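Polyketide synthase type I (Bacillus amyloliquefaciens, PDB 5KKU) probably dehydrates polyketide intermediates through this N-terminal dehydratase domain, one part of a modular synthase of the difficidin assembly line. Local coordinates at residues Asn19-Asp24 / Glu157-Glu162; Met175-Ser180 / Asp198-Ala203. All coordinates share one frame; numbering follows the deposited sequence.

Interaction 1: Asn19-Asp24 / Glu157-Glu162; sequences NYIVRD and EFMKNE
Helix 20-23, in the N-terminal half of this double hotdog dehydratase, meets the loop after strand 153-155 of the C-terminal half. The tight part lies around Asp24, which has just left the helix. Its OD2 takes the amide hydrogen of Phe158 in a short bond, Phe158 N to Asp24 OD2 2.7 Å at 165°, through the lone pair turned away from OD1. The same oxygen has a second partner in a salt bridge, Arg23 NH1 to Asp24 OD2 3.1 Å, which probably offsets much of its charge, so the carboxylate ties the helix to the loop.

Next to it, Phe158 holds CG anti to its backbone N (chi1 -171°), which swings the ring toward the helix. Tyr20 lays CB over one face of that ring in a CH-pi contact, while the two rings, planes 4° apart, are slid so far that they barely overlap. Met159, bent at both chi2 and chi3, tucks SD near Ile21 CG2 at 4.1 Å; its side chain also touches Asp198, the predicted proton donor, placing this packing beside the predicted catalytic site.

The looser side belongs to Glu157, whose extended chain runs out to solvent; its OE1 stays 5.5 Å from Arg23 NH2, too far for a salt bridge, though the opposite charges may still attract weakly. At the start of the helix, Asn19 OD1 caps Ile21 N at 3.0 Å, in the carbonyl plane and on a lone pair.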
loop_
_atom_site.group_PDB
_atom_site.type_symbol
_atom_site.label_atom_id
_atom_site.label_comp_id
_atom_site.label_asym_id
_atom_site.label_seq_id
_atom_site.Cartn_x
_atom_site.Cartn_y
_atom_site.Cartn_z
ATOM N N ASN A 19 -2.167 10.882 -13.491
ATOM C CA ASN A 19 -2.886 9.964 -12.648
ATOM C C ASN A 19 -3.090 10.531 -11.236
ATOM O O ASN A 19 -2.180 10.994 -10.646
ATOM C CB ASN A 19 -2.167 8.618 -12.598
ATOM C CG ASN A 19 -2.978 7.552 -11.950
ATOM O OD1 ASN A 19 -3.148 7.556 -10.775
ATOM N ND2 ASN A 19 -3.485 6.638 -12.731
ATOM N N TYR A 20 -4.311 10.480 -10.743
ATOM C CA TYR A 20 -4.641 11.109 -9.489
ATOM C C TYR A 20 -3.780 10.628 -8.338
ATOM O O TYR A 20 -3.555 11.361 -7.453
ATOM C CB TYR A 20 -6.109 10.969 -9.103
ATOM C CG TYR A 20 -7.116 11.742 -9.901
ATOM C CD1 TYR A 20 -7.230 13.090 -9.785
ATOM C CD2 TYR A 20 -7.984 11.106 -10.734
ATOM C CE1 TYR A 20 -8.175 13.788 -10.475
ATOM C CE2 TYR A 20 -8.915 11.798 -11.430
ATOM C CZ TYR A 20 -8.993 13.142 -11.284
ATOM O OH TYR A 20 -9.874 13.834 -11.936
ATOM N N ILE A 21 -3.321 9.382 -8.401
ATOM C CA ILE A 21 -2.484 8.821 -7.347
ATOM C C ILE A 21 -1.195 9.620 -7.180
ATOM O O ILE A 21 -0.924 10.163 -6.108
ATOM C CB ILE A 21 -2.131 7.349 -7.630
ATOM C CG1 ILE A 21 -3.402 6.501 -7.704
ATOM C CG2 ILE A 21 -1.189 6.813 -6.563
ATOM C CD1 ILE A 21 -3.269 5.278 -8.584
ATOM N N VAL A 22 -0.405 9.688 -8.246
ATOM C CA VAL A 22 0.856 10.419 -8.219
ATOM C C VAL A 22 0.622 11.920 -8.080
ATOM O O VAL A 22 1.451 12.638 -7.522
ATOM C CB VAL A 22 1.689 10.155 -9.488
ATOM C CG1 VAL A 22 2.013 8.674 -9.610
ATOM C CG2 VAL A 22 0.948 10.650 -10.720
ATOM N N ARG A 23 -0.475 12.393 -8.564
ATOM C CA ARG A 23 -0.713 13.775 -8.442
ATOM C C ARG A 23 -0.855 14.142 -6.997
ATOM O O ARG A 23 -0.419 15.156 -6.584
ATOM C CB ARG A 23 -1.939 14.102 -9.236
ATOM C CG ARG A 23 -2.578 15.449 -9.138
ATOM C CD ARG A 23 -3.903 15.215 -9.808
ATOM N NE ARG A 23 -4.869 16.256 -9.743
ATOM C CZ ARG A 23 -5.785 16.415 -8.810
ATOM N NH1 ARG A 23 -5.898 15.654 -7.786
ATOM N NH2 ARG A 23 -6.623 17.376 -8.943
ATOM N N ASP A 24 -1.448 13.242 -6.237
ATOM C CA ASP A 24 -1.770 13.509 -4.851
ATOM C C ASP A 24 -0.889 12.687 -3.902
ATOM O O ASP A 24 -1.215 12.432 -2.794
ATOM C CB ASP A 24 -3.245 13.265 -4.602
ATOM C CG ASP A 24 -4.133 14.323 -5.227
ATOM O OD1 ASP A 24 -3.642 15.320 -5.735
ATOM O OD2 ASP A 24 -5.316 14.156 -5.177
ATOM N N GLU A 157 -5.697 15.523 -2.269
ATOM C CA GLU A 157 -7.090 15.139 -2.173
ATOM C C GLU A 157 -7.449 13.676 -2.349
ATOM O O GLU A 157 -8.091 13.127 -1.490
ATOM C CB GLU A 157 -7.951 16.052 -3.036
ATOM C CG GLU A 157 -9.340 15.584 -3.375
ATOM C CD GLU A 157 -10.280 16.693 -3.832
ATOM O OE1 GLU A 157 -9.861 17.669 -4.450
ATOM O OE2 GLU A 157 -11.478 16.593 -3.580
ATOM N N PHE A 158 -7.032 13.087 -3.441
ATOM C CA PHE A 158 -7.323 11.741 -3.705
ATOM C C PHE A 158 -6.571 10.814 -2.782
ATOM O O PHE A 158 -7.020 9.778 -2.470
ATOM C CB PHE A 158 -6.854 11.494 -5.119
ATOM C CG PHE A 158 -7.242 10.203 -5.693
ATOM C CD1 PHE A 158 -6.551 9.090 -5.418
ATOM C CD2 PHE A 158 -8.283 10.132 -6.572
ATOM C CE1 PHE A 158 -6.911 7.909 -5.975
ATOM C CE2 PHE A 158 -8.648 8.961 -7.140
ATOM C CZ PHE A 158 -7.953 7.844 -6.846
ATOM N N MET A 159 -5.382 11.086 -2.356
ATOM C CA MET A 159 -4.752 10.097 -1.508
ATOM C C MET A 159 -4.879 10.321 -0.028
ATOM O O MET A 159 -4.590 9.458 0.742
ATOM C CB MET A 159 -3.299 9.984 -1.858
ATOM C CG MET A 159 -3.082 9.403 -3.211
ATOM S SD MET A 159 -3.600 7.716 -3.390
ATOM C CE MET A 159 -2.421 6.895 -2.405
ATOM N N LYS A 160 -5.321 11.480 0.371
ATOM C CA LYS A 160 -5.362 11.710 1.813
ATOM C C LYS A 160 -6.689 11.278 2.423
ATOM O O LYS A 160 -7.695 11.750 2.070
ATOM C CB LYS A 160 -5.015 13.147 2.118
ATOM C CG LYS A 160 -5.320 13.682 3.490
ATOM C CD LYS A 160 -4.730 15.063 3.613
ATOM C CE LYS A 160 -4.949 15.705 4.960
ATOM N NZ LYS A 160 -3.871 15.361 5.878
ATOM N N ASN A 161 -6.661 10.286 3.295
ATOM C CA ASN A 161 -7.849 9.787 3.960
ATOM C C ASN A 161 -8.332 10.684 5.117
ATOM O O ASN A 161 -7.545 11.284 5.791
ATOM C CB ASN A 161 -7.614 8.425 4.567
ATOM C CG ASN A 161 -7.421 7.303 3.566
ATOM O OD1 ASN A 161 -6.907 7.456 2.516
ATOM N ND2 ASN A 161 -7.785 6.162 3.967
ATOM N N GLU A 162 -9.625 10.725 5.358
ATOM C CA GLU A 162 -10.192 11.411 6.501
ATOM C C GLU A 162 -10.594 10.444 7.587
ATOM O O GLU A 162 -11.168 9.428 7.322
ATOM C CB GLU A 162 -11.410 12.265 6.135
ATOM C CG GLU A 162 -11.168 13.459 5.255
ATOM C CD GLU A 162 -10.284 14.509 5.869
ATOM O OE1 GLU A 162 -10.259 14.653 7.059
ATOM O OE2 GLU A 162 -9.594 15.219 5.165
#

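Interaction 2: Met175-Ser180 / Asp198-Ala203; sequences MELTLS and DASTLA
Met175 reaches across from its strand with a chain that runs straight and then hooks. Its CG stands beside the backbone N and anti to the carbonyl carbon (chi1 -74°), chi2 is extended at -176°, and the final turn at chi3, -57°, swings the methyl against the backbone of residues 199-203. CE therefore does nearly all the touching: it lies 3.5 Å from Ala203 N, and Ala203 CB is 3.9 Å from Met175 CE. The carbonyl oxygens of Ala199 and Ser200 also border the methyl, so the thioether tip is set against a turn of main chain more than against other side chains. That turn, a type I beta turn from Ser200 to Ala203, is closed by Ala203 N giving its hydrogen to Ser200 O at 3.1 Å.

Two residues along, Leu177 points the same way, as alternate residues of a strand do. This is the hotdog arrangement, in which helix 194-200 of the C-terminal region packs against a curved antiparallel sheet; strand 172-178 pairs there with strands 162-168 and 236-248. Leu177 also sets CG anti to the carbonyl carbon, and its two methyls divide the work. CD2 meets the small CB of Ala199 at 4.1 Å, while CD1 approaches Ser200 OG. That hydroxyl is buried but well supplied, hydrogen-bonded to Phe196 O one turn back and to Thr239 OG1 on the neighbouring strand.

Asp198, the residue before Ala199, takes no part in this packing against the strand; the predicted proton donor holds CG anti to its backbone N, and OD2 is hydrogen-bonded to His155 NE2. Its carbonyl oxygen accepts from Thr201 OG1 at 2.8 Å, in the carbonyl plane.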
loop_
_atom_site.group_PDB
_atom_site.type_symbol
_atom_site.label_atom_id
_atom_site.label_comp_id
_atom_site.label_asym_id
_atom_site.label_seq_id
_atom_site.Cartn_x
_atom_site.Cartn_y
_atom_site.Cartn_z
ATOM N N MET A 175 -7.842 2.513 12.944
ATOM C CA MET A 175 -7.879 3.697 12.093
ATOM C C MET A 175 -9.137 3.787 11.233
ATOM O O MET A 175 -9.321 3.005 10.299
ATOM C CB MET A 175 -6.635 3.753 11.204
ATOM C CG MET A 175 -5.362 4.138 11.940
ATOM S SD MET A 175 -3.943 4.303 10.841
ATOM C CE MET A 175 -3.915 2.682 10.079
ATOM N N GLU A 176 -9.994 4.751 11.552
ATOM C CA GLU A 176 -11.202 4.967 10.818
ATOM C C GLU A 176 -10.853 5.787 9.618
ATOM O O GLU A 176 -10.442 6.890 9.735
ATOM C CB GLU A 176 -12.242 5.652 11.686
ATOM C CG GLU A 176 -13.608 5.684 11.052
ATOM C CD GLU A 176 -14.616 6.387 11.895
ATOM O OE1 GLU A 176 -14.304 7.437 12.404
ATOM O OE2 GLU A 176 -15.722 5.899 12.049
ATOM N N LEU A 177 -10.979 5.210 8.450
ATOM C CA LEU A 177 -10.581 5.867 7.246
ATOM C C LEU A 177 -11.700 6.024 6.246
ATOM O O LEU A 177 -12.426 5.110 5.990
ATOM C CB LEU A 177 -9.435 5.085 6.637
ATOM C CG LEU A 177 -8.211 4.964 7.519
ATOM C CD1 LEU A 177 -7.356 3.794 7.167
ATOM C CD2 LEU A 177 -7.429 6.219 7.376
ATOM N N THR A 178 -11.810 7.199 5.653
ATOM C CA THR A 178 -12.757 7.482 4.599
ATOM C C THR A 178 -12.108 8.255 3.466
ATOM O O THR A 178 -11.313 9.106 3.673
ATOM C CB THR A 178 -13.980 8.237 5.092
ATOM O OG1 THR A 178 -14.639 7.468 6.076
ATOM C CG2 THR A 178 -14.934 8.416 4.042
ATOM N N LEU A 179 -12.494 7.974 2.248
ATOM C CA LEU A 179 -11.973 8.684 1.130
ATOM C C LEU A 179 -12.535 10.085 0.987
ATOM O O LEU A 179 -13.553 10.387 1.523
ATOM C CB LEU A 179 -12.216 7.918 -0.135
ATOM C CG LEU A 179 -11.933 6.435 -0.110
ATOM C CD1 LEU A 179 -12.516 5.866 -1.373
ATOM C CD2 LEU A 179 -10.469 6.158 -0.049
ATOM N N SER A 180 -11.841 10.945 0.283
ATOM C CA SER A 180 -12.405 12.174 -0.192
ATOM C C SER A 180 -13.455 11.873 -1.252
ATOM O O SER A 180 -13.425 10.848 -1.822
ATOM C CB SER A 180 -11.312 13.037 -0.803
ATOM O OG SER A 180 -10.792 12.481 -1.975
ATOM N N ASP A 198 -2.531 2.678 0.927
ATOM C CA ASP A 198 -1.511 3.595 1.390
ATOM C C ASP A 198 -1.695 4.018 2.835
ATOM O O ASP A 198 -0.833 3.864 3.607
ATOM C CB ASP A 198 -1.474 4.791 0.474
ATOM C CG ASP A 198 -0.382 5.750 0.784
ATOM O OD1 ASP A 198 0.783 5.441 0.637
ATOM O OD2 ASP A 198 -0.680 6.838 1.168
ATOM N N ALA A 199 -2.849 4.553 3.168
ATOM C CA ALA A 199 -3.141 4.958 4.526
ATOM C C ALA A 199 -3.049 3.830 5.526
ATOM O O ALA A 199 -2.692 4.067 6.640
ATOM C CB ALA A 199 -4.483 5.623 4.637
ATOM N N SER A 200 -3.377 2.636 5.110
ATOM C CA SER A 200 -3.302 1.488 5.969
ATOM C C SER A 200 -1.897 1.068 6.337
ATOM O O SER A 200 -1.705 0.494 7.341
ATOM C CB SER A 200 -4.056 0.325 5.385
ATOM O OG SER A 200 -5.386 0.620 5.287
ATOM N N THR A 201 -0.938 1.373 5.480
ATOM C CA THR A 201 0.450 1.139 5.797
ATOM C C THR A 201 0.958 1.991 6.925
ATOM O O THR A 201 2.029 1.787 7.372
ATOM C CB THR A 201 1.427 1.291 4.637
ATOM O OG1 THR A 201 1.639 2.654 4.341
ATOM C CG2 THR A 201 0.988 0.587 3.482
ATOM N N LEU A 202 0.141 2.907 7.387
ATOM C CA LEU A 202 0.441 3.757 8.485
ATOM C C LEU A 202 0.020 3.159 9.790
ATOM O O LEU A 202 0.135 3.777 10.778
ATOM C CB LEU A 202 -0.237 5.092 8.295
ATOM C CG LEU A 202 0.299 5.956 7.174
ATOM C CD1 LEU A 202 -0.472 7.227 7.003
ATOM C CD2 LEU A 202 1.736 6.302 7.429
ATOM N N ALA A 203 -0.469 1.939 9.770
ATOM C CA ALA A 203 -0.815 1.223 10.998
ATOM C C ALA A 203 0.295 1.135 12.042
ATOM O O ALA A 203 1.418 0.867 11.742
ATOM C CB ALA A 203 -1.335 -0.152 10.685
#

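Both segments of interaction 1 precede those of interaction 2 in the sequence, and the contact centres lie about 12 Å apart. The first crosses from the N-terminal hotdog region to the C-terminal one; the second stays within the latter, between its sheet and helix 194-200. Segment 157-162 joins them, since it leads into strand 162-168, the antiparallel neighbour of strand 172-178: Glu162 O probably accepts from Thr178 N, 2.9 Å away, and Glu157 O from Ser180 OG. Asn161 packs on both Leu177 and Ala199. Interaction 2 uses the C-terminal part of helix 194-200; Met159 of interaction 1 touches Ala195 and Asp198, the predicted proton donor, on that helix, and adjoins His25, the predicted proton acceptor.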